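Local coordinates for competence damage-inducible protein A (Klebsiella pneumoniae subsp. pneumoniae MGH 78578, PDB 5V01) that is of unknown function but belongs to the CinA family, some of whose members deamidate nicotinamide mononucleotide, at residues I8-T19 with K156-E167. Residues are numbered along the deposited sequence; the frame is centred on the assembly and turned at random.
Sequences IDSDANNTHELT and KAVRYALAALSE. With NA (sodium ion), chain E.
A chi3 of 52° bends the side chain of R159 so that its guanidinium lies against the turn S10-N13, while chi1 of -66° in D11 sets its carboxylate, beside the backbone N, against that guanidinium. The resulting salt bridge, R159 NH2 to D11 OD1 at 2.7 Å, is not coplanar: the two planes lie 61° apart and OD1 is met on its anti side. S10 O and D11 N lie over one guanidinium face. Three waters serve R159: water 1, in the guanidinium plane, takes NE, S10 N and N13 ND2, which also donates to E7 O; water 3 joins NH1 to N13 O; water 2, held by D9 OD1 and K156 O, takes NH2 weakly. Apolar packing continues along helix 150-169. I8 CG2 rests on A163 CB at 3.7 Å and reaches Y160 CE1. L18 sits as a knob among R159, L162, A163 and S166, its CD1 3.8 Å from R159 CG. N14 caps the following helix through OD1, which accepts from E17 N at 3.1 Å on an in-plane lone pair. The axes of segments 15-19 and 156-167 approach to 9.4 Å and run in roughly the same direction, within a helical layer on the mixed sheet of this alpha/beta CinA domain.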
ATOM      1  N   ILE A   8      -1.315   2.059 -24.198  1.00 26.97           N
ATOM      2  CA  ILE A   8      -1.399   2.327 -22.754  1.00 26.29           C
ATOM      3  C   ILE A   8      -1.910   1.093 -22.009  1.00 23.20           C
ATOM      4  O   ILE A   8      -1.401   0.774 -20.951  1.00 26.87           O
ATOM      5  CB  ILE A   8      -2.282   3.568 -22.460  1.00 27.65           C
ATOM      6  CG1 ILE A   8      -1.873   4.757 -23.359  1.00 32.18           C
ATOM      7  CG2 ILE A   8      -2.210   3.968 -20.980  1.00 30.40           C
ATOM      8  CD1 ILE A   8      -0.461   5.292 -23.148  1.00 34.04           C
ATOM      9  N   ASP A   9      -2.898   0.389 -22.572  1.00 24.57           N
ATOM     10  CA  ASP A   9      -3.397  -0.888 -22.011  1.00 24.88           C
ATOM     11  C   ASP A   9      -2.876  -2.039 -22.859  1.00 28.14           C
ATOM     12  O   ASP A   9      -3.544  -2.489 -23.793  1.00 29.08           O
ATOM     13  CB  ASP A   9      -4.929  -0.936 -21.986  1.00 26.74           C
ATOM     14  CG  ASP A   9      -5.468  -2.236 -21.367  1.00 31.57           C
ATOM     15  OD1 ASP A   9      -4.791  -2.818 -20.486  1.00 32.81           O
ATOM     16  OD2 ASP A   9      -6.566  -2.684 -21.773  1.00 34.12           O
ATOM     17  N   SER A  10      -1.673  -2.502 -22.522  1.00 26.93           N
ATOM     18  CA  SER A  10      -0.950  -3.441 -23.370  1.00 26.65           C
ATOM     19  C   SER A  10      -0.078  -4.346 -22.547  1.00 24.09           C
ATOM     20  O   SER A  10       0.699  -3.867 -21.726  1.00 24.79           O
ATOM     21  CB  SER A  10      -0.057  -2.678 -24.341  1.00 28.50           C
ATOM     22  OG  SER A  10       0.629  -3.569 -25.211  1.00 30.25           O
ATOM     23  N   ASP A  11      -0.164  -5.646 -22.819  1.00 29.35           N
ATOM     24  CA  ASP A  11       0.736  -6.636 -22.225  1.00 32.91           C
ATOM     25  C   ASP A  11       2.182  -6.479 -22.713  1.00 26.53           C
ATOM     26  O   ASP A  11       3.088  -7.078 -22.141  1.00 29.61           O
ATOM     27  CB  ASP A  11       0.227  -8.063 -22.496  1.00 43.31           C
ATOM     28  CG  ASP A  11      -1.103  -8.370 -21.790  1.00 56.05           C
ATOM     29  OD1 ASP A  11      -1.669  -7.485 -21.109  1.00 59.42           O
ATOM     30  OD2 ASP A  11      -1.593  -9.510 -21.919  1.00 71.94           O
ATOM     31  N   ALA A  12       2.389  -5.684 -23.765  1.00 26.04           N
ATOM     32  CA  ALA A  12       3.726  -5.292 -24.222  1.00 22.50           C
ATOM     33  C   ALA A  12       4.411  -4.240 -23.337  1.00 19.57           C
ATOM     34  O   ALA A  12       5.593  -3.952 -23.532  1.00 23.13           O
ATOM     35  CB  ALA A  12       3.653  -4.791 -25.655  1.00 24.79           C
ATOM     36  N   ASN A  13       3.683  -3.656 -22.388  1.00 18.18           N
ATOM     37  CA  ASN A  13       4.299  -2.814 -21.339  1.00 16.70           C
ATOM     38  C   ASN A  13       4.768  -3.670 -20.186  1.00 16.26           C
ATOM     39  O   ASN A  13       4.247  -4.772 -19.964  1.00 19.77           O
ATOM     40  CB  ASN A  13       3.324  -1.761 -20.801  1.00 17.28           C
ATOM     41  CG  ASN A  13       2.946  -0.718 -21.834  1.00 19.54           C
ATOM     42  OD1 ASN A  13       3.774  -0.297 -22.638  1.00 19.69           O
ATOM     43  ND2 ASN A  13       1.691  -0.275 -21.792  1.00 22.43           N
ATOM     44  N   ASN A  14       5.783  -3.164 -19.491  1.00 15.99           N
ATOM     45  CA  ASN A  14       6.347  -3.849 -18.335  1.00 15.44           C
ATOM     46  C   ASN A  14       6.338  -2.875 -17.150  1.00 15.44           C
ATOM     47  O   ASN A  14       6.806  -1.742 -17.238  1.00 13.91           O
ATOM     48  CB  ASN A  14       7.771  -4.301 -18.633  1.00 18.26           C
ATOM     49  CG  ASN A  14       8.441  -4.899 -17.426  1.00 20.00           C
ATOM     50  OD1 ASN A  14       9.121  -4.184 -16.664  1.00 19.05           O
ATOM     51  ND2 ASN A  14       8.227  -6.206 -17.208  1.00 22.69           N
ATOM     52  N   THR A  15       5.852  -3.352 -16.003  1.00 15.73           N
ATOM     53  CA  THR A  15       5.651  -2.478 -14.847  1.00 15.72           C
ATOM     54  C   THR A  15       6.943  -1.787 -14.329  1.00 13.28           C
ATOM     55  O   THR A  15       6.923  -0.615 -14.077  1.00 12.93           O
ATOM     56  CB  THR A  15       4.836  -3.226 -13.765  1.00 18.22           C
ATOM     57  OG1 THR A  15       3.501  -3.434 -14.286  1.00 21.60           O
ATOM     58  CG2 THR A  15       4.787  -2.451 -12.469  1.00 18.03           C
ATOM     59  N   HIS A  16       8.055  -2.514 -14.198  0.50 14.80           N
ATOM     60  CA  HIS A  16       9.287  -1.875 -13.713  0.50 15.68           C
ATOM     61  C   HIS A  16       9.869  -0.889 -14.741  0.50 13.59           C
ATOM     62  O   HIS A  16      10.394   0.158 -14.377  0.50 15.05           O
ATOM     63  CB  HIS A  16      10.345  -2.901 -13.313  0.50 18.49           C
ATOM     64  CG  HIS A  16      11.399  -2.353 -12.395  0.50 20.95           C
ATOM     65  ND1 HIS A  16      11.922  -1.087 -12.534  0.50 21.80           N
ATOM     66  CD2 HIS A  16      12.042  -2.909 -11.338  0.50 25.16           C
ATOM     67  CE1 HIS A  16      12.826  -0.876 -11.598  0.50 25.15           C
ATOM     68  NE2 HIS A  16      12.925  -1.969 -10.861  0.50 26.18           N
ATOM     69  N   GLU A  17       9.765  -1.223 -16.029  1.00 13.73           N
ATOM     70  CA  GLU A  17      10.163  -0.298 -17.076  1.00 14.44           C
ATOM     71  C   GLU A  17       9.328   0.995 -17.012  1.00 13.39           C
ATOM     72  O   GLU A  17       9.841   2.101 -17.148  1.00 14.70           O
ATOM     73  CB  GLU A  17       9.995  -1.013 -18.399  1.00 15.06           C
ATOM     74  CG  GLU A  17      10.693  -0.367 -19.566  1.00 15.24           C
ATOM     75  CD  GLU A  17      10.614  -1.208 -20.817  1.00 14.66           C
ATOM     76  OE1 GLU A  17      11.029  -0.667 -21.851  1.00 16.53           O
ATOM     77  OE2 GLU A  17      10.143  -2.377 -20.787  1.00 19.32           O
ATOM     78  N   LEU A  18       8.031   0.858 -16.732  1.00 12.26           N
ATOM     79  CA  LEU A  18       7.152   2.019 -16.597  1.00 12.24           C
ATOM     80  C   LEU A  18       7.489   2.851 -15.379  1.00 12.21           C
ATOM     81  O   LEU A  18       7.517   4.087 -15.434  1.00 14.13           O
ATOM     82  CB  LEU A  18       5.701   1.583 -16.528  1.00 13.37           C
ATOM     83  CG  LEU A  18       5.081   1.089 -17.831  1.00 15.10           C
ATOM     84  CD1 LEU A  18       3.732   0.449 -17.524  1.00 15.48           C
ATOM     85  CD2 LEU A  18       4.944   2.197 -18.876  1.00 17.37           C
ATOM     86  N   THR A  19       7.758   2.155 -14.285  0.50 13.03           N
ATOM     87  CA  THR A  19       8.099   2.821 -13.068  0.50 14.78           C
ATOM     88  C   THR A  19       9.402   3.645 -13.201  0.50 13.97           C
ATOM     89  O   THR A  19       9.518   4.739 -12.633  0.50 14.57           O
ATOM     90  CB  THR A  19       8.184   1.802 -11.936  0.50 17.81           C
ATOM     91  OG1 THR A  19       6.930   1.106 -11.787  0.50 17.75           O
ATOM     92  CG2 THR A  19       8.427   2.524 -10.727  0.50 21.74           C
ATOM     93  N   LYS A 156      -2.858  -5.963 -14.456  1.00 14.01           N
ATOM     94  CA  LYS A 156      -3.226  -5.098 -15.589  1.00 15.97           C
ATOM     95  C   LYS A 156      -3.585  -3.686 -15.155  1.00 14.88           C
ATOM     96  O   LYS A 156      -3.252  -2.710 -15.825  1.00 14.28           O
ATOM     97  CB  LYS A 156      -4.386  -5.710 -16.365  1.00 17.54           C
ATOM     98  CG  LYS A 156      -3.996  -6.929 -17.197  1.00 20.99           C
ATOM     99  CD  LYS A 156      -5.224  -7.551 -17.840  1.00 22.18           C
ATOM    100  CE  LYS A 156      -4.845  -8.662 -18.811  1.00 24.60           C
ATOM    101  NZ  LYS A 156      -6.051  -9.291 -19.398  1.00 29.62           N
ATOM    102  N   ALA A 157      -4.300  -3.580 -14.042  1.00 12.62           N
ATOM    103  CA  ALA A 157      -4.737  -2.277 -13.559  1.00 12.47           C
ATOM    104  C   ALA A 157      -3.562  -1.446 -13.066  1.00 12.63           C
ATOM    105  O   ALA A 157      -3.470  -0.261 -13.333  1.00 12.49           O
ATOM    106  CB  ALA A 157      -5.756  -2.453 -12.442  1.00 12.77           C
ATOM    107  N   VAL A 158      -2.633  -2.079 -12.362  1.00 11.80           N
ATOM    108  CA  VAL A 158      -1.422  -1.389 -11.936  1.00 11.86           C
ATOM    109  C   VAL A 158      -0.623  -0.889 -13.157  1.00 11.88           C
ATOM    110  O   VAL A 158      -0.197   0.269 -13.198  1.00 11.64           O
ATOM    111  CB  VAL A 158      -0.533  -2.319 -11.063  1.00 11.75           C
ATOM    112  CG1 VAL A 158       0.859  -1.716 -10.861  1.00 13.33           C
ATOM    113  CG2 VAL A 158      -1.220  -2.581  -9.709  1.00 12.51           C
ATOM    114  N   ARG A 159      -0.436  -1.760 -14.146  0.50 11.97           N
ATOM    115  CA  ARG A 159       0.300  -1.396 -15.357  0.50 12.95           C
ATOM    116  C   ARG A 159      -0.402  -0.236 -16.086  0.50 13.34           C
ATOM    117  O   ARG A 159       0.247   0.714 -16.533  0.50 14.25           O
ATOM    118  CB  ARG A 159       0.435  -2.615 -16.269  0.50 15.11           C
ATOM    119  CG  ARG A 159       1.688  -2.686 -17.123  0.50 18.09           C
ATOM    120  CD  ARG A 159       1.663  -3.993 -17.901  0.50 21.41           C
ATOM    121  NE  ARG A 159       0.395  -4.139 -18.614  0.50 23.60           N
ATOM    122  CZ  ARG A 159      -0.154  -5.293 -18.971  0.50 25.05           C
ATOM    123  NH1 ARG A 159       0.454  -6.441 -18.700  0.50 28.68           N
ATOM    124  NH2 ARG A 159      -1.315  -5.296 -19.614  0.50 25.01           N
ATOM    125  N   TYR A 160      -1.727  -0.300 -16.179  1.00 12.33           N
ATOM    126  CA  TYR A 160      -2.486   0.756 -16.866  1.00 13.51           C
ATOM    127  C   TYR A 160      -2.335   2.085 -16.136  1.00 12.48           C
ATOM    128  O   TYR A 160      -2.142   3.127 -16.752  1.00 14.39           O
ATOM    129  CB  TYR A 160      -3.965   0.371 -16.970  1.00 14.01           C
ATOM    130  CG  TYR A 160      -4.762   1.368 -17.760  1.00 14.23           C
ATOM    131  CD1 TYR A 160      -4.690   1.364 -19.136  1.00 19.68           C
ATOM    132  CD2 TYR A 160      -5.521   2.358 -17.143  1.00 15.59           C
ATOM    133  CE1 TYR A 160      -5.374   2.284 -19.887  1.00 23.70           C
ATOM    134  CE2 TYR A 160      -6.205   3.280 -17.902  1.00 18.59           C
ATOM    135  CZ  TYR A 160      -6.115   3.241 -19.272  1.00 21.35           C
ATOM    136  OH  TYR A 160      -6.781   4.144 -20.059  1.00 25.64           O
ATOM    137  N   ALA A 161      -2.460   2.052 -14.814  1.00 11.79           N
ATOM    138  CA  ALA A 161      -2.319   3.278 -14.033  1.00 11.67           C
ATOM    139  C   ALA A 161      -0.989   3.966 -14.303  1.00 11.54           C
ATOM    140  O   ALA A 161      -0.920   5.189 -14.453  1.00 11.75           O
ATOM    141  CB  ALA A 161      -2.476   3.010 -12.550  1.00 11.65           C
ATOM    142  N   LEU A 162       0.070   3.153 -14.357  1.00 11.70           N
ATOM    143  CA  LEU A 162       1.410   3.662 -14.568  1.00 12.22           C
ATOM    144  C   LEU A 162       1.641   4.119 -16.014  1.00 11.50           C
ATOM    145  O   LEU A 162       2.303   5.130 -16.235  1.00 13.27           O
ATOM    146  CB  LEU A 162       2.461   2.624 -14.170  1.00 12.91           C
ATOM    147  CG  LEU A 162       2.529   2.318 -12.668  1.00 12.94           C
ATOM    148  CD1 LEU A 162       3.286   1.003 -12.439  1.00 13.82           C
ATOM    149  CD2 LEU A 162       3.160   3.466 -11.893  1.00 14.44           C
ATOM    150  N   ALA A 163       1.161   3.333 -16.981  1.00 12.18           N
ATOM    151  CA  ALA A 163       1.336   3.685 -18.396  1.00 12.21           C
ATOM    152  C   ALA A 163       0.612   4.996 -18.686  1.00 12.47           C
ATOM    153  O   ALA A 163       1.147   5.878 -19.371  1.00 13.96           O
ATOM    154  CB  ALA A 163       0.835   2.577 -19.293  1.00 13.82           C
ATOM    155  N   ALA A 164      -0.598   5.141 -18.152  1.00 12.42           N
ATOM    156  CA  ALA A 164      -1.350   6.391 -18.361  1.00 12.72           C
ATOM    157  C   ALA A 164      -0.660   7.572 -17.672  1.00 12.53           C
ATOM    158  O   ALA A 164      -0.572   8.683 -18.201  1.00 14.36           O
ATOM    159  CB  ALA A 164      -2.772   6.243 -17.872  1.00 13.19           C
ATOM    160  N   LEU A 165      -0.140   7.332 -16.459  1.00 12.10           N
ATOM    161  CA  LEU A 165       0.620   8.365 -15.766  1.00 12.30           C
ATOM    162  C   LEU A 165       1.841   8.799 -16.593  1.00 13.34           C
ATOM    163  O   LEU A 165       2.114   9.992 -16.693  1.00 14.14           O
ATOM    164  CB  LEU A 165       1.087   7.857 -14.407  1.00 12.23           C
ATOM    165  CG  LEU A 165       1.971   8.844 -13.627  1.00 13.31           C
ATOM    166  CD1 LEU A 165       1.217  10.133 -13.312  1.00 15.12           C
ATOM    167  CD2 LEU A 165       2.538   8.212 -12.364  1.00 14.36           C
ATOM    168  N   SER A 166       2.561   7.828 -17.173  0.50 13.25           N
ATOM    169  CA  SER A 166       3.751   8.115 -18.002  0.50 14.19           C
ATOM    170  C   SER A 166       3.423   9.043 -19.176  0.50 14.78           C
ATOM    171  O   SER A 166       4.165  10.013 -19.458  0.50 19.44           O
ATOM    172  CB  SER A 166       4.456   6.817 -18.468  0.50 14.83           C
ATOM    173  OG  SER A 166       3.863   6.168 -19.598  0.50 15.48           O
ATOM    174  N   GLU A 167       2.285   8.765 -19.809  1.00 12.83           N
ATOM    175  CA  GLU A 167       1.763   9.590 -20.887  1.00 13.68           C
ATOM    176  C   GLU A 167       1.411  10.986 -20.412  1.00 13.52           C
ATOM    177  O   GLU A 167       1.799  11.981 -21.026  1.00 15.45           O
ATOM    178  CB  GLU A 167       0.589   8.892 -21.576  1.00 15.11           C
ATOM    179  CG  GLU A 167       0.135   9.473 -22.902  1.00 17.23           C
ATOM    180  CD  GLU A 167      -0.662  10.744 -22.807  1.00 18.84           C
ATOM    181  OE1 GLU A 167      -1.192  11.100 -21.733  1.00 20.27           O
ATOM    182  OE2 GLU A 167      -0.748  11.411 -23.853  1.00 25.21           O
TER
HETATM  183 NA    NA E 203       6.405  10.421 -19.428  1.00 36.23          NA
HETATM  184  O   HOH W   1      -0.602  -1.266 -19.747  1.00 22.55           O
HETATM  185  O   HOH W   2      -2.812  -2.834 -18.609  1.00 19.44           O
HETATM  186  O   HOH W   3       3.647  -7.252 -18.755  1.00 37.58           O
HETATM  187  O   HOH W   4       6.922   9.256 -17.356  1.00 27.30           O
HETATM  188  O   HOH W   5       8.983   9.751 -20.212  1.00 51.29           O